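Local coordinates for gamma-glutamyl-gamma-aminobutyrate hydrolase PuuD (Escherichia coli, PDB 6VTV), which hydrolyses the gamma-glutamyl linkage of gamma-glutamyl-gamma-aminobutyrate to release 4-aminobutanoate and glutamate in putrescine breakdown, at the interface of chains A and B. Residues are numbered along the deposited sequence; one frame, centred on the assembly and turned at random. Chains: chain A/B, Gamma-glutamyl-gamma-aminobutyrate hydrolase PuuD.

Contact 1: the interface of chains A and B. Residues chain A 53, 58, 61-62, 65; chain B 13, 45-47.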
# COMPACT_ATOMS: atom_id res chain seq x y z
N LEU A 53 -8.53 -0.33 -6.50
CA LEU A 53 -8.33 -1.45 -7.40
C LEU A 53 -9.53 -2.39 -7.46
O LEU A 53 -9.50 -3.35 -8.24
CB LEU A 53 -7.08 -2.23 -7.00
CG LEU A 53 -5.75 -1.47 -7.07
CD1 LEU A 53 -4.58 -2.42 -6.87
CD2 LEU A 53 -5.63 -0.72 -8.39
N LEU A 58 -9.63 -2.61 -13.54
CA LEU A 58 -8.32 -2.57 -12.90
C LEU A 58 -7.97 -3.92 -12.28
O LEU A 58 -6.83 -4.39 -12.42
CB LEU A 58 -8.27 -1.47 -11.85
CG LEU A 58 -8.48 -0.04 -12.34
CD1 LEU A 58 -8.24 0.96 -11.21
CD2 LEU A 58 -7.58 0.27 -13.52
N GLN A 61 -6.90 -6.47 -14.89
CA GLN A 61 -5.57 -6.22 -15.43
C GLN A 61 -4.48 -6.62 -14.44
O GLN A 61 -3.37 -6.96 -14.85
CB GLN A 61 -5.41 -4.75 -15.80
CG GLN A 61 -6.28 -4.29 -16.96
CD GLN A 61 -6.16 -2.80 -17.21
OE1 GLN A 61 -5.09 -2.31 -17.57
NE2 GLN A 61 -7.25 -2.08 -17.02
N LEU A 62 -4.78 -6.59 -13.14
CA LEU A 62 -3.78 -6.77 -12.11
C LEU A 62 -3.65 -8.21 -11.65
O LEU A 62 -2.57 -8.62 -11.20
CB LEU A 62 -4.11 -5.85 -10.92
CG LEU A 62 -3.08 -5.56 -9.82
CD1 LEU A 62 -3.12 -6.60 -8.72
CD2 LEU A 62 -1.68 -5.45 -10.42
N LYS A 65 -0.75 -10.59 -12.79
CA LYS A 65 0.54 -10.25 -12.20
C LYS A 65 0.66 -10.72 -10.75
O LYS A 65 1.77 -10.67 -10.20
CB LYS A 65 0.78 -8.74 -12.28
CG LYS A 65 0.97 -8.21 -13.69
CD LYS A 65 1.50 -6.79 -13.68
CE LYS A 65 1.91 -6.34 -15.08
NZ LYS A 65 0.75 -6.25 -16.00
N VAL B 13 0.83 0.16 -14.86
CA VAL B 13 1.09 -0.16 -13.46
C VAL B 13 2.00 0.92 -12.88
O VAL B 13 3.11 1.13 -13.36
CB VAL B 13 1.73 -1.55 -13.31
CG1 VAL B 13 1.96 -1.87 -11.85
CG2 VAL B 13 0.85 -2.61 -13.96
N LEU B 45 -2.90 2.45 -12.89
CA LEU B 45 -3.20 1.34 -11.98
C LEU B 45 -2.18 1.36 -10.85
O LEU B 45 -1.06 0.86 -11.03
CB LEU B 45 -3.17 0.00 -12.72
CG LEU B 45 -3.84 -1.21 -12.06
CD1 LEU B 45 -4.25 -2.22 -13.12
CD2 LEU B 45 -2.93 -1.87 -11.04
N PRO B 46 -2.50 1.93 -9.69
CA PRO B 46 -1.50 2.07 -8.63
C PRO B 46 -1.38 0.82 -7.78
O PRO B 46 -2.36 0.15 -7.47
CB PRO B 46 -2.04 3.24 -7.81
CG PRO B 46 -3.53 3.10 -7.94
CD PRO B 46 -3.78 2.57 -9.34
N ILE B 47 -0.14 0.51 -7.40
CA ILE B 47 0.16 -0.49 -6.39
C ILE B 47 1.14 0.13 -5.41
O ILE B 47 2.12 0.76 -5.81
CB ILE B 47 0.72 -1.79 -7.00
CG1 ILE B 47 1.94 -1.51 -7.88
CG2 ILE B 47 -0.36 -2.51 -7.80
CD1 ILE B 47 2.72 -2.76 -8.24

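Contact 2: the interface of chains A and B. Residues chain A 10-11, 13, 45; chain B 53, 58, 61-62, 65.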
# COMPACT_ATOMS: atom_id res chain seq x y z
N ASN A 10 12.96 -17.20 -7.53
CA ASN A 10 12.09 -16.03 -7.64
C ASN A 10 11.03 -16.03 -6.55
O ASN A 10 10.52 -17.08 -6.16
CB ASN A 10 11.43 -15.99 -9.02
CG ASN A 10 12.41 -16.19 -10.15
OD1 ASN A 10 12.06 -16.10 -11.32
ND2 ASN A 10 13.66 -16.47 -9.80
N ASN A 11 10.69 -14.84 -6.05
CA ASN A 11 9.74 -14.71 -4.96
C ASN A 11 8.36 -14.39 -5.53
O ASN A 11 8.22 -13.40 -6.25
CB ASN A 11 10.18 -13.62 -4.00
CG ASN A 11 11.58 -13.85 -3.45
OD1 ASN A 11 12.58 -13.58 -4.12
ND2 ASN A 11 11.66 -14.36 -2.23
N VAL A 13 4.78 -12.89 -6.21
CA VAL A 13 4.20 -11.58 -5.91
C VAL A 13 2.91 -11.79 -5.13
O VAL A 13 2.00 -12.48 -5.60
CB VAL A 13 3.96 -10.78 -7.19
CG1 VAL A 13 3.38 -9.41 -6.87
CG2 VAL A 13 5.25 -10.65 -7.99
N LEU A 45 7.00 -11.71 -2.24
CA LEU A 45 7.21 -10.32 -2.61
C LEU A 45 5.90 -9.57 -2.46
O LEU A 45 5.03 -9.64 -3.35
CB LEU A 45 7.74 -10.20 -4.05
CG LEU A 45 8.43 -8.89 -4.43
CD1 LEU A 45 9.49 -9.15 -5.49
CD2 LEU A 45 7.43 -7.84 -4.90
N LEU B 53 10.57 -3.66 0.22
CA LEU B 53 10.92 -3.89 -1.18
C LEU B 53 12.22 -3.22 -1.58
O LEU B 53 12.71 -3.47 -2.69
CB LEU B 53 9.79 -3.42 -2.08
CG LEU B 53 8.47 -4.17 -1.89
CD1 LEU B 53 7.47 -3.76 -2.96
CD2 LEU B 53 8.70 -5.67 -1.90
N LEU B 58 14.51 -8.20 -4.24
CA LEU B 58 13.07 -8.01 -4.45
C LEU B 58 12.80 -6.86 -5.41
O LEU B 58 11.88 -6.94 -6.24
CB LEU B 58 12.38 -7.76 -3.11
CG LEU B 58 12.52 -8.84 -2.04
CD1 LEU B 58 11.67 -8.49 -0.83
CD2 LEU B 58 12.12 -10.20 -2.60
N GLN B 61 13.20 -7.80 -9.10
CA GLN B 61 12.11 -8.62 -9.62
C GLN B 61 10.86 -7.79 -9.91
O GLN B 61 10.08 -8.14 -10.80
CB GLN B 61 11.77 -9.74 -8.63
CG GLN B 61 12.84 -10.81 -8.50
CD GLN B 61 12.52 -11.82 -7.41
OE1 GLN B 61 11.69 -12.71 -7.61
NE2 GLN B 61 13.16 -11.68 -6.26
N LEU B 62 10.67 -6.70 -9.18
CA LEU B 62 9.45 -5.90 -9.29
C LEU B 62 9.52 -4.87 -10.41
O LEU B 62 8.51 -4.62 -11.08
CB LEU B 62 9.16 -5.20 -7.96
CG LEU B 62 7.87 -4.38 -7.89
CD1 LEU B 62 6.69 -5.15 -8.47
CD2 LEU B 62 7.58 -3.97 -6.46
N LYS B 65 7.75 -5.06 -13.80
CA LYS B 65 6.30 -5.02 -13.74
C LYS B 65 5.75 -3.63 -13.48
O LYS B 65 4.53 -3.45 -13.46
CB LYS B 65 5.80 -5.99 -12.67
CG LYS B 65 6.04 -7.45 -13.02
CD LYS B 65 6.06 -8.35 -11.80
CE LYS B 65 6.30 -9.80 -12.19
NZ LYS B 65 6.62 -10.65 -11.01
O HOH W 1 8.89 -11.89 -8.44

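Contact 1: the interface of chains A and B
B:Leu45, the first residue of strand 45-49, pushes its forked tip against helix 56-62 of chain A in this apolar part of the homodimer interface. The fork divides the work. Methyl CD1 presses on the helix backbone and lies 3.4 Å from the carbonyl O of A:Leu58, with A:Gln61 covering it one turn further on through CB, 3.9 Å from the same CD1. The other methyl, CD2, turns toward A:Leu62 and sits 3.8 Å from CD2 of that side chain, the two leucines meeting at a slant. A:Leu53, from the short 3-10 helix 51-54, adds a second contact to this methyl from another side, its CD2 4.0 Å from B:Leu45 CD2. A leucine of the helix and one of the turn that precedes it thus share the methyl.

A:Leu53 also reaches over the next residue of the strand. Its CD1 is 3.4 Å from the carbonyl O of B:Pro46, while its CD2 packs against the ring at CD; leucine and proline lie antiparallel, one alongside the other. Further along, A:Leu62 CD2 also meets CG2 of B:Ile47, which extends the apolar strip along the strand; B:Leu45 and B:Ile47 both press on the same side of this methyl.

A torsion sets the reach of the central leucine. B:Leu45 has CG anti to the backbone N (chi1 -163°), which carries the fork off the strand and onto the helix.

At the margin, the side chains of A:Lys65 and B:Val13 meet end-on. The lysine chain runs extended to CE and then bends at its last torsion (chi4 65°), so that aliphatic carbon as well as the amino group faces the valine: CE is 4.0 Å from B:Val13 CG2.

Contact 2: the interface of chains A and B
The carboxamides of A:Asn11 and B:Gln61, their planes turned 47° apart, are joined through B:Gln61 NE2 and A:Asn11 OD1, and the main chain of A:Asn11 supplies a second bond. Over one face of the A:Asn11 amide stands methyl CD2 of B:Leu58, almost directly above CG at 3.8 Å. B:Gln61 NE2 gives its hydrogen to A:Asn11 OD1 at 2.9 Å, nearly straight; the acceptor lies in the glutamine amide plane, whereas the donor is tilted 19° from the asparagine plane, toward the face that B:Leu58 covers. In return the backbone N of A:Asn11 donates to B:Gln61 OE1 at 2.8 Å, in the carbonyl plane and on a lone pair. This pattern of donor and acceptor fits one orientation of the glutamine amide and would favour it over the flipped one.

Water 1 approaches OE1 from off that plane, 3.0 Å away, and also bonds the backbone O of A:Asn11, tying main chain to side chain across the interface. B:Gln61 gets there from helix 56-62 by an extended chain (chi2 174°), with a turn at chi3 that presents the amide to the asparagine.

Behind the polar pair the surface becomes apolar. A:Leu45 sets CD1 on the helix, 3.3 Å from the carbonyl O of B:Leu58 and against the CB of B:Gln61. Its CD2 meets B:Leu53 CD2 at 3.9 Å, the two leucines nearly perpendicular; B:Leu62 touches the same methyl more loosely. At the rim B:Lys65, extended to its end, runs antiparallel alongside A:Val13, its NZ 3.3 Å from the valine CG2.

Contact 1 and contact 2 lie about 15 Å apart, between the centres of their C-alpha atoms, and are related by the two-fold axis of the homodimer. In both, helix 56-62 with its flanking 3-10 turns faces the starts of strands 13-17 and 45-49 of the partner, so each subunit supplies both surfaces. The copies differ in detail: Gln61 hides 65 Å² against the partner residues of contact 2 but 6 Å² against those of contact 1. With each centre 25 Å or more from Cys118 of the chain that lends the helix, the patches appear to serve assembly rather than catalysis directly.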